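Local coordinates for protein tyrosine--tRNA ligase (Pyrococcus horikoshii, PDB 2CYC) that probably catalyses the ATP-dependent attachment of tyrosine to its cognate tRNA, by way of a tyrosyl-adenylate intermediate, as a class I aminoacyl-tRNA synthetase, at residues Gly31-Gly39 with Asp175-Ala186; Phe71-Ile79 with Leu87-Phe98. All coordinates share one frame; numbering follows the deposited sequence.

Interaction 1 (Gly31-Gly39 with Asp175-Ala186); sequences GAPLQHYIG and DIFYQGVTIAHA. With TYR (tyrosine), chain C.
Q35 O accepts from I183 N at 3.0 Å and also from T182 N, so two N-H groups grip one acceptor. This leads into a parallel pairing in which H36 lies beside I183 and Y37 beside A184. H185 N donates to Y37 O, while the bond from Y37 N to I183 O is weak. A water links G39 N to H185 O. T182 OG1 adds a side-chain clasp: it donates to P33 O at 2.7 Å and accepts from Q35 N at 3.0 Å. Its chi1 of 50° sets the hydroxyl between the backbone N and carbonyl carbon, where it reaches both.

The imidazoles of H36 and H185 meet rim to rim, planes 41° apart. NE2 of H36 and ND1 of H185 share a hydrogen bond of 3.1 Å. H36 ND1 is bonded to the backbone N of R69, and H185 NE2 to ND1 of H223. I38 CD1 lies over one face of the H185 ring, a CH-pi contact.

Y37 CD2 lies 3.7 Å from V181 CG1, and Y37 CE2 lies 3.5 Å from I176 CG1; both side chains cross that of Y37 at about a right angle. Y37 OH is hydrogen-bonded to the substrate tyrosine OH at 2.8 Å, and that hydroxyl donates to D175 OD2 at 2.5 Å. Strand and helix thus deliver two polar groups to one phenol, which is consistent with selection of tyrosine over phenylalanine.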
loop_
_atom_site.group_PDB
_atom_site.type_symbol
_atom_site.label_atom_id
_atom_site.label_comp_id
_atom_site.label_asym_id
_atom_site.label_seq_id
_atom_site.Cartn_x
_atom_site.Cartn_y
_atom_site.Cartn_z
ATOM N N GLY A 31 31.514 13.267 -5.471
ATOM C CA GLY A 31 30.760 14.506 -5.448
ATOM C C GLY A 31 29.267 14.307 -5.640
ATOM O O GLY A 31 28.585 15.156 -6.215
ATOM N N ALA A 32 28.746 13.183 -5.162
ATOM C CA ALA A 32 27.319 12.922 -5.286
ATOM C C ALA A 32 26.533 13.925 -4.436
ATOM O O ALA A 32 27.068 14.512 -3.498
ATOM C CB ALA A 32 27.014 11.500 -4.834
ATOM N N PRO A 33 25.259 14.160 -4.775
ATOM C CA PRO A 33 24.463 15.104 -3.980
ATOM C C PRO A 33 24.363 14.594 -2.547
ATOM O O PRO A 33 24.277 13.389 -2.320
ATOM C CB PRO A 33 23.103 15.105 -4.692
ATOM C CG PRO A 33 23.069 13.764 -5.388
ATOM C CD PRO A 33 24.482 13.640 -5.911
ATOM N N LEU A 34 24.390 15.509 -1.587
ATOM C CA LEU A 34 24.314 15.146 -0.178
ATOM C C LEU A 34 23.039 15.711 0.439
ATOM O O LEU A 34 23.016 16.837 0.942
ATOM C CB LEU A 34 25.548 15.675 0.576
ATOM C CG LEU A 34 26.889 15.133 0.064
ATOM C CD1 LEU A 34 28.054 15.832 0.748
ATOM C CD2 LEU A 34 26.942 13.642 0.304
ATOM N N GLN A 35 21.972 14.924 0.376
ATOM C CA GLN A 35 20.707 15.343 0.934
ATOM C C GLN A 35 20.371 14.423 2.089
ATOM O O GLN A 35 20.218 13.213 1.919
ATOM C CB GLN A 35 19.597 15.274 -0.120
ATOM C CG GLN A 35 18.204 15.524 0.436
ATOM C CD GLN A 35 17.987 16.967 0.848
ATOM O OE1 GLN A 35 17.848 17.294 2.039
ATOM N NE2 GLN A 35 17.961 17.842 -0.139
ATOM N N HIS A 36 20.271 15.010 3.269
ATOM C CA HIS A 36 19.934 14.259 4.455
ATOM C C HIS A 36 18.467 14.480 4.782
ATOM O O HIS A 36 17.802 15.347 4.209
ATOM C CB HIS A 36 20.801 14.728 5.645
ATOM C CG HIS A 36 20.103 14.675 6.974
ATOM N ND1 HIS A 36 19.055 15.511 7.297
ATOM C CD2 HIS A 36 20.311 13.896 8.064
ATOM C CE1 HIS A 36 18.652 15.253 8.531
ATOM N NE2 HIS A 36 19.397 14.279 9.019
ATOM N N TYR A 37 17.985 13.659 5.704
ATOM C CA TYR A 37 16.656 13.768 6.244
ATOM C C TYR A 37 16.547 12.812 7.418
ATOM O O TYR A 37 17.314 11.851 7.540
ATOM C CB TYR A 37 15.583 13.443 5.189
ATOM C CG TYR A 37 14.862 12.112 5.356
ATOM C CD1 TYR A 37 13.462 12.058 5.446
ATOM C CD2 TYR A 37 15.568 10.901 5.344
ATOM C CE1 TYR A 37 12.787 10.830 5.503
ATOM C CE2 TYR A 37 14.905 9.668 5.407
ATOM C CZ TYR A 37 13.520 9.640 5.476
ATOM O OH TYR A 37 12.875 8.428 5.454
ATOM N N ILE A 38 15.607 13.117 8.296
ATOM C CA ILE A 38 15.279 12.260 9.420
ATOM C C ILE A 38 13.806 12.568 9.661
ATOM O O ILE A 38 13.404 13.733 9.791
ATOM C CB ILE A 38 16.171 12.503 10.698
ATOM C CG1 ILE A 38 15.645 11.618 11.837
ATOM C CG2 ILE A 38 16.199 13.979 11.107
ATOM C CD1 ILE A 38 16.609 11.472 13.025
ATOM N N GLY A 39 12.997 11.517 9.648
ATOM C CA GLY A 39 11.571 11.683 9.835
ATOM C C GLY A 39 11.131 11.402 11.255
ATOM O O GLY A 39 11.757 10.626 11.979
ATOM N N ASP A 175 9.831 7.641 0.920
ATOM C CA ASP A 175 10.160 8.989 1.362
ATOM C C ASP A 175 11.623 9.285 1.069
ATOM O O ASP A 175 11.990 10.419 0.748
ATOM C CB ASP A 175 9.947 9.149 2.872
ATOM C CG ASP A 175 8.499 9.043 3.276
ATOM O OD1 ASP A 175 7.622 9.287 2.423
ATOM O OD2 ASP A 175 8.246 8.735 4.454
ATOM N N ILE A 176 12.460 8.260 1.205
ATOM C CA ILE A 176 13.881 8.430 0.966
ATOM C C ILE A 176 14.183 8.707 -0.504
ATOM O O ILE A 176 14.831 9.701 -0.848
ATOM C CB ILE A 176 14.681 7.172 1.436
ATOM C CG1 ILE A 176 14.689 7.116 2.971
ATOM C CG2 ILE A 176 16.106 7.204 0.867
ATOM C CD1 ILE A 176 15.199 5.808 3.559
ATOM N N PHE A 177 13.695 7.841 -1.378
ATOM C CA PHE A 177 13.974 8.004 -2.795
ATOM C C PHE A 177 13.280 9.177 -3.453
ATOM O O PHE A 177 13.863 9.835 -4.306
ATOM C CB PHE A 177 13.677 6.691 -3.515
ATOM C CG PHE A 177 14.596 5.589 -3.093
ATOM C CD1 PHE A 177 15.919 5.561 -3.548
ATOM C CD2 PHE A 177 14.191 4.650 -2.153
ATOM C CE1 PHE A 177 16.827 4.614 -3.063
ATOM C CE2 PHE A 177 15.092 3.696 -1.656
ATOM C CZ PHE A 177 16.414 3.682 -2.112
ATOM N N TYR A 178 12.054 9.469 -3.030
ATOM C CA TYR A 178 11.325 10.580 -3.616
ATOM C C TYR A 178 12.001 11.927 -3.354
ATOM O O TYR A 178 11.968 12.813 -4.203
ATOM C CB TYR A 178 9.899 10.632 -3.082
ATOM C CG TYR A 178 9.025 11.555 -3.890
ATOM C CD1 TYR A 178 8.499 11.143 -5.116
ATOM C CD2 TYR A 178 8.738 12.842 -3.443
ATOM C CE1 TYR A 178 7.702 11.990 -5.872
ATOM C CE2 TYR A 178 7.947 13.697 -4.188
ATOM C CZ TYR A 178 7.429 13.260 -5.400
ATOM O OH TYR A 178 6.611 14.084 -6.122
ATOM N N GLN A 179 12.605 12.086 -2.178
ATOM C CA GLN A 179 13.284 13.335 -1.835
ATOM C C GLN A 179 14.768 13.322 -2.237
ATOM O O GLN A 179 15.494 14.272 -1.949
ATOM C CB GLN A 179 13.170 13.599 -0.325
ATOM C CG GLN A 179 11.737 13.567 0.218
ATOM C CD GLN A 179 11.674 13.771 1.722
ATOM O OE1 GLN A 179 11.638 14.907 2.218
ATOM N NE2 GLN A 179 11.673 12.668 2.461
ATOM N N GLY A 180 15.206 12.248 -2.892
ATOM C CA GLY A 180 16.597 12.127 -3.310
ATOM C C GLY A 180 17.564 12.037 -2.138
ATOM O O GLY A 180 18.700 12.501 -2.222
ATOM N N VAL A 181 17.126 11.424 -1.042
ATOM C CA VAL A 181 17.965 11.310 0.150
ATOM C C VAL A 181 19.169 10.365 0.004
ATOM O O VAL A 181 19.007 9.186 -0.309
ATOM C CB VAL A 181 17.102 10.876 1.368
ATOM C CG1 VAL A 181 17.972 10.671 2.590
ATOM C CG2 VAL A 181 16.044 11.941 1.651
ATOM N N THR A 182 20.378 10.892 0.217
ATOM C CA THR A 182 21.597 10.081 0.127
ATOM C C THR A 182 22.172 9.839 1.524
ATOM O O THR A 182 23.031 8.979 1.713
ATOM C CB THR A 182 22.684 10.755 -0.771
ATOM O OG1 THR A 182 22.872 12.116 -0.364
ATOM C CG2 THR A 182 22.277 10.710 -2.245
ATOM N N ILE A 183 21.710 10.625 2.494
ATOM C CA ILE A 183 22.130 10.461 3.887
ATOM C C ILE A 183 20.843 10.208 4.681
ATOM O O ILE A 183 20.187 11.150 5.142
ATOM C CB ILE A 183 22.834 11.737 4.451
ATOM C CG1 ILE A 183 24.082 12.073 3.623
ATOM C CG2 ILE A 183 23.212 11.523 5.924
ATOM C CD1 ILE A 183 25.147 10.980 3.583
ATOM N N ALA A 184 20.475 8.936 4.820
ATOM C CA ALA A 184 19.252 8.562 5.538
ATOM C C ALA A 184 19.585 8.430 7.017
ATOM O O ALA A 184 20.241 7.475 7.441
ATOM C CB ALA A 184 18.692 7.247 4.981
ATOM N N HIS A 185 19.116 9.403 7.792
ATOM C CA HIS A 185 19.387 9.488 9.222
ATOM C C HIS A 185 18.184 9.111 10.101
ATOM O O HIS A 185 17.049 9.536 9.855
ATOM C CB HIS A 185 19.866 10.919 9.523
ATOM C CG HIS A 185 20.008 11.233 10.979
ATOM N ND1 HIS A 185 19.728 12.480 11.497
ATOM C CD2 HIS A 185 20.372 10.462 12.029
ATOM C CE1 HIS A 185 19.905 12.461 12.805
ATOM N NE2 HIS A 185 20.295 11.247 13.155
ATOM N N ALA A 186 18.446 8.299 11.122
ATOM C CA ALA A 186 17.415 7.861 12.058
ATOM C C ALA A 186 18.049 7.257 13.301
ATOM O O ALA A 186 19.267 7.085 13.370
ATOM C CB ALA A 186 16.502 6.806 11.402
HETATM N N TYR C . 9.176 5.552 11.588
HETATM C CA TYR C . 9.745 6.786 12.209
HETATM C C TYR C . 9.523 6.775 13.720
HETATM O O TYR C . 8.783 5.890 14.203
HETATM C CB TYR C . 9.095 8.035 11.593
HETATM C CG TYR C . 9.394 8.209 10.116
HETATM C CD1 TYR C . 10.703 8.369 9.663
HETATM C CD2 TYR C . 8.365 8.215 9.171
HETATM C CE1 TYR C . 10.982 8.525 8.294
HETATM C CE2 TYR C . 8.630 8.379 7.812
HETATM C CZ TYR C . 9.936 8.529 7.377
HETATM O OH TYR C . 10.191 8.677 6.024
HETATM O OXT TYR C . 10.084 7.655 14.402
HETATM O O HOH W 1 14.452 8.822 9.462
#

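Interaction 2 (Phe71-Ile79 with Leu87-Phe98). With TYR (tyrosine), chain C.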
loop_
_atom_site.group_PDB
_atom_site.type_symbol
_atom_site.label_atom_id
_atom_site.label_comp_id
_atom_site.label_asym_id
_atom_site.label_seq_id
_atom_site.Cartn_x
_atom_site.Cartn_y
_atom_site.Cartn_z
ATOM N N PHE A 71 11.777 15.821 8.524
ATOM C CA PHE A 71 10.576 15.329 7.854
ATOM C C PHE A 71 9.498 15.034 8.908
ATOM O O PHE A 71 9.672 14.141 9.748
ATOM C CB PHE A 71 10.956 14.050 7.094
ATOM C CG PHE A 71 9.885 13.507 6.184
ATOM C CD1 PHE A 71 9.607 14.122 4.962
ATOM C CD2 PHE A 71 9.222 12.318 6.505
ATOM C CE1 PHE A 71 8.692 13.560 4.066
ATOM C CE2 PHE A 71 8.301 11.742 5.617
ATOM C CZ PHE A 71 8.039 12.368 4.391
ATOM N N LEU A 72 8.398 15.791 8.858
ATOM C CA LEU A 72 7.287 15.639 9.801
ATOM C C LEU A 72 6.310 14.639 9.169
ATOM O O LEU A 72 5.543 14.980 8.258
ATOM C CB LEU A 72 6.624 17.004 10.026
ATOM C CG LEU A 72 7.613 18.141 10.334
ATOM C CD1 LEU A 72 6.967 19.512 10.112
ATOM C CD2 LEU A 72 8.115 18.009 11.760
ATOM N N ALA A 73 6.355 13.404 9.659
ATOM C CA ALA A 73 5.545 12.311 9.108
ATOM C C ALA A 73 4.081 12.306 9.535
ATOM O O ALA A 73 3.672 11.444 10.324
ATOM C CB ALA A 73 6.206 10.973 9.467
ATOM N N ASP A 74 3.286 13.233 8.984
ATOM C CA ASP A 74 1.881 13.335 9.370
ATOM C C ASP A 74 0.978 12.153 9.009
ATOM O O ASP A 74 0.368 11.569 9.908
ATOM C CB ASP A 74 1.262 14.683 8.904
ATOM C CG ASP A 74 1.420 14.958 7.405
ATOM O OD1 ASP A 74 2.118 14.205 6.686
ATOM O OD2 ASP A 74 0.834 15.967 6.950
ATOM N N TRP A 75 0.888 11.784 7.728
ATOM C CA TRP A 75 0.039 10.647 7.353
ATOM C C TRP A 75 0.524 9.388 8.059
ATOM O O TRP A 75 -0.282 8.540 8.456
ATOM C CB TRP A 75 0.049 10.398 5.837
ATOM C CG TRP A 75 -0.736 11.388 5.040
ATOM C CD1 TRP A 75 -1.074 12.665 5.412
ATOM C CD2 TRP A 75 -1.196 11.230 3.690
ATOM N NE1 TRP A 75 -1.708 13.308 4.373
ATOM C CE2 TRP A 75 -1.797 12.454 3.304
ATOM C CE3 TRP A 75 -1.153 10.175 2.764
ATOM C CZ2 TRP A 75 -2.351 12.654 2.030
ATOM C CZ3 TRP A 75 -1.704 10.372 1.492
ATOM C CH2 TRP A 75 -2.296 11.605 1.140
ATOM N N HIS A 76 1.840 9.267 8.215
ATOM C CA HIS A 76 2.418 8.101 8.882
ATOM C C HIS A 76 1.883 8.016 10.311
ATOM O O HIS A 76 1.511 6.943 10.774
ATOM C CB HIS A 76 3.954 8.186 8.936
ATOM C CG HIS A 76 4.604 8.406 7.605
ATOM N ND1 HIS A 76 4.506 9.597 6.915
ATOM C CD2 HIS A 76 5.407 7.605 6.862
ATOM C CE1 HIS A 76 5.226 9.521 5.808
ATOM N NE2 HIS A 76 5.783 8.322 5.753
ATOM N N SER A 77 1.859 9.150 11.004
ATOM C CA SER A 77 1.372 9.207 12.381
ATOM C C SER A 77 -0.122 8.910 12.432
ATOM O O SER A 77 -0.612 8.303 13.382
ATOM C CB SER A 77 1.645 10.590 12.986
ATOM O OG SER A 77 3.029 10.883 12.973
ATOM N N TRP A 78 -0.837 9.361 11.407
ATOM C CA TRP A 78 -2.274 9.133 11.292
ATOM C C TRP A 78 -2.497 7.618 11.167
ATOM O O TRP A 78 -3.344 7.033 11.847
ATOM C CB TRP A 78 -2.786 9.887 10.059
ATOM C CG TRP A 78 -4.102 9.427 9.484
ATOM C CD1 TRP A 78 -5.246 9.114 10.172
ATOM C CD2 TRP A 78 -4.413 9.270 8.091
ATOM N NE1 TRP A 78 -6.250 8.773 9.289
ATOM C CE2 TRP A 78 -5.767 8.858 8.007
ATOM C CE3 TRP A 78 -3.676 9.439 6.901
ATOM C CZ2 TRP A 78 -6.405 8.606 6.777
ATOM C CZ3 TRP A 78 -4.306 9.194 5.678
ATOM C CH2 TRP A 78 -5.665 8.778 5.627
ATOM N N ILE A 79 -1.707 6.991 10.303
ATOM C CA ILE A 79 -1.774 5.550 10.085
ATOM C C ILE A 79 -1.442 4.808 11.373
ATOM O O ILE A 79 -2.076 3.803 11.714
ATOM C CB ILE A 79 -0.759 5.117 9.005
ATOM C CG1 ILE A 79 -1.284 5.505 7.620
ATOM C CG2 ILE A 79 -0.469 3.622 9.118
ATOM C CD1 ILE A 79 -0.285 5.231 6.501
ATOM N N LEU A 87 -5.718 13.278 11.892
ATOM C CA LEU A 87 -4.740 13.877 10.990
ATOM C C LEU A 87 -4.668 15.396 11.129
ATOM O O LEU A 87 -3.583 15.972 11.093
ATOM C CB LEU A 87 -5.066 13.498 9.541
ATOM C CG LEU A 87 -4.102 14.009 8.463
ATOM C CD1 LEU A 87 -2.678 13.551 8.784
ATOM C CD2 LEU A 87 -4.535 13.478 7.105
ATOM N N GLU A 88 -5.825 16.037 11.288
ATOM C CA GLU A 88 -5.895 17.491 11.439
ATOM C C GLU A 88 -5.080 17.961 12.642
ATOM O O GLU A 88 -4.313 18.921 12.547
ATOM C CB GLU A 88 -7.342 17.929 11.651
ATOM C CG GLU A 88 -8.290 17.530 10.552
ATOM C CD GLU A 88 -8.489 18.642 9.563
ATOM O OE1 GLU A 88 -7.478 19.097 8.985
ATOM O OE2 GLU A 88 -9.654 19.061 9.369
ATOM N N VAL A 89 -5.279 17.298 13.780
ATOM C CA VAL A 89 -4.567 17.654 14.995
ATOM C C VAL A 89 -3.083 17.337 14.837
ATOM O O VAL A 89 -2.223 18.092 15.306
ATOM C CB VAL A 89 -5.146 16.906 16.221
ATOM C CG1 VAL A 89 -4.314 17.203 17.460
ATOM C CG2 VAL A 89 -6.592 17.349 16.454
ATOM N N ILE A 90 -2.790 16.216 14.178
ATOM C CA ILE A 90 -1.412 15.812 13.933
ATOM C C ILE A 90 -0.695 16.925 13.169
ATOM O O ILE A 90 0.411 17.331 13.527
ATOM C CB ILE A 90 -1.375 14.494 13.118
ATOM C CG1 ILE A 90 -1.684 13.324 14.053
ATOM C CG2 ILE A 90 -0.014 14.312 12.425
ATOM C CD1 ILE A 90 -1.993 12.015 13.328
ATOM N N GLN A 91 -1.354 17.440 12.137
ATOM C CA GLN A 91 -0.775 18.498 11.319
ATOM C C GLN A 91 -0.579 19.826 12.052
ATOM O O GLN A 91 0.420 20.519 11.848
ATOM C CB GLN A 91 -1.618 18.676 10.050
ATOM C CG GLN A 91 -1.391 17.515 9.074
ATOM C CD GLN A 91 -2.331 17.509 7.879
ATOM O OE1 GLN A 91 -1.975 17.020 6.802
ATOM N NE2 GLN A 91 -3.531 18.026 8.064
ATOM N N GLU A 92 -1.516 20.170 12.925
ATOM C CA GLU A 92 -1.401 21.410 13.670
ATOM C C GLU A 92 -0.233 21.295 14.649
ATOM O O GLU A 92 0.576 22.221 14.788
ATOM C CB GLU A 92 -2.700 21.694 14.431
ATOM C CG GLU A 92 -2.525 22.753 15.505
ATOM C CD GLU A 92 -3.838 23.265 16.054
ATOM O OE1 GLU A 92 -4.763 22.446 16.250
ATOM O OE2 GLU A 92 -3.933 24.488 16.301
ATOM N N VAL A 93 -0.157 20.148 15.322
ATOM C CA VAL A 93 0.906 19.881 16.284
ATOM C C VAL A 93 2.274 19.887 15.605
ATOM O O VAL A 93 3.232 20.459 16.120
ATOM C CB VAL A 93 0.706 18.512 16.978
ATOM C CG1 VAL A 93 1.954 18.135 17.762
ATOM C CG2 VAL A 93 -0.508 18.573 17.919
ATOM N N ALA A 94 2.356 19.242 14.447
ATOM C CA ALA A 94 3.608 19.168 13.705
ATOM C C ALA A 94 4.153 20.568 13.399
ATOM O O ALA A 94 5.319 20.866 13.656
ATOM C CB ALA A 94 3.389 18.383 12.400
ATOM N N LEU A 95 3.291 21.425 12.863
ATOM C CA LEU A 95 3.665 22.784 12.501
ATOM C C LEU A 95 3.760 23.790 13.647
ATOM O O LEU A 95 4.602 24.681 13.621
ATOM C CB LEU A 95 2.682 23.318 11.452
ATOM C CG LEU A 95 3.096 23.187 9.980
ATOM C CD1 LEU A 95 3.705 21.819 9.716
ATOM C CD2 LEU A 95 1.886 23.431 9.097
ATOM N N LYS A 96 2.911 23.652 14.657
ATOM C CA LYS A 96 2.922 24.618 15.744
ATOM C C LYS A 96 3.767 24.274 16.950
ATOM O O LYS A 96 4.156 25.164 17.706
ATOM C CB LYS A 96 1.488 24.916 16.180
ATOM C CG LYS A 96 0.699 25.688 15.139
ATOM C CD LYS A 96 -0.726 25.938 15.609
ATOM C CE LYS A 96 -1.491 26.820 14.628
ATOM N NZ LYS A 96 -2.904 27.040 15.057
ATOM N N TYR A 97 4.055 22.993 17.141
ATOM C CA TYR A 97 4.869 22.589 18.283
ATOM C C TYR A 97 6.147 21.855 17.917
ATOM O O TYR A 97 7.244 22.286 18.264
ATOM C CB TYR A 97 4.075 21.689 19.232
ATOM C CG TYR A 97 4.964 20.990 20.240
ATOM C CD1 TYR A 97 5.538 21.696 21.304
ATOM C CD2 TYR A 97 5.288 19.639 20.094
ATOM C CE1 TYR A 97 6.409 21.078 22.193
ATOM C CE2 TYR A 97 6.165 19.008 20.977
ATOM C CZ TYR A 97 6.722 19.734 22.025
ATOM O OH TYR A 97 7.583 19.121 22.906
ATOM N N PHE A 98 5.995 20.736 17.218
ATOM C CA PHE A 98 7.138 19.907 16.872
ATOM C C PHE A 98 8.230 20.603 16.079
ATOM O O PHE A 98 9.406 20.496 16.418
ATOM C CB PHE A 98 6.676 18.644 16.135
ATOM C CG PHE A 98 7.692 17.548 16.159
ATOM C CD1 PHE A 98 8.746 17.534 15.247
ATOM C CD2 PHE A 98 7.642 16.563 17.143
ATOM C CE1 PHE A 98 9.740 16.554 15.316
ATOM C CE2 PHE A 98 8.634 15.577 17.220
ATOM C CZ PHE A 98 9.683 15.577 16.302
HETATM N N TYR C . 9.176 5.552 11.588
HETATM C CA TYR C . 9.745 6.786 12.209
HETATM C C TYR C . 9.523 6.775 13.720
HETATM O O TYR C . 8.783 5.890 14.203
HETATM C CB TYR C . 9.095 8.035 11.593
HETATM C CG TYR C . 9.394 8.209 10.116
HETATM C CD1 TYR C . 10.703 8.369 9.663
HETATM C CD2 TYR C . 8.365 8.215 9.171
HETATM C CE1 TYR C . 10.982 8.525 8.294
HETATM C CE2 TYR C . 8.630 8.379 7.812
HETATM C CZ TYR C . 9.936 8.529 7.377
HETATM O OH TYR C . 10.191 8.677 6.024
HETATM O OXT TYR C . 10.084 7.655 14.402
#
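I90 meets W78 where helix 87-98 packs on the short helix 74-79, and here the packing is tightest. The two axes lie 9.2 Å apart and run at 136°. I90 CD1 comes to 3.5 Å from W78 N, while its CG2 branch lies 3.7 Å from D74 CA. L87 has CG anti to its backbone N (chi1 -178°), and its two methyls reach the two tryptophans. CD1 of L87 meets W75 CD1 at 3.8 Å; CD2 sits over one face of the W78 ring, 4.1 Å above the plane and toward the rim. The second subunit adds Q132 beside W75 and L87, and I135 beside W78, so this end of the contact lies at the dimer interface.

At L72 close and loose packing meet. L72 CD2 is in close touch with F98 CD1, at 3.6 Å. The loose side is where L72 CD1 touches L95 CD1 at 4.0 Å, for L95 is exposed. L72 CB and A94 CB are also widely spaced, 4.2 Å apart.

Buried polar atoms have their own partners. D74 OD2 is hydrogen-bonded to S122, with the Q91 side chain alongside. S77 OG is bonded to A73 O and to the backbone N of I42. On the substrate side, CE2 of the bound tyrosine lies over one face of the H76 ring, toward its rim, and A73 CB touches the tyrosine ring. The join rests mainly on apolar contacts, while the start of helix 74-79, which borders the substrate, is held by hydrogen bonds within its first turn and to I42.

The two contacts lie about 20 Å apart, centre to centre, within the class I synthetase catalytic core. They share one sheet: strand 36-40 pairs in parallel with 183-187 on one side and with 69-72 on the other. A probable hydrogen bond from F71 N to I38 O, 2.9 Å, joins them directly. In chain order, 31-39 comes first, then both segments of interaction 2, then 175-186. Both reach the bound tyrosine. Interaction 1 supplies Y37, G39 and D175; interaction 2 supplies F71, A73 and H76. The pocket is thus built from residues far apart in sequence, and interaction 2 also extends from it to the second subunit.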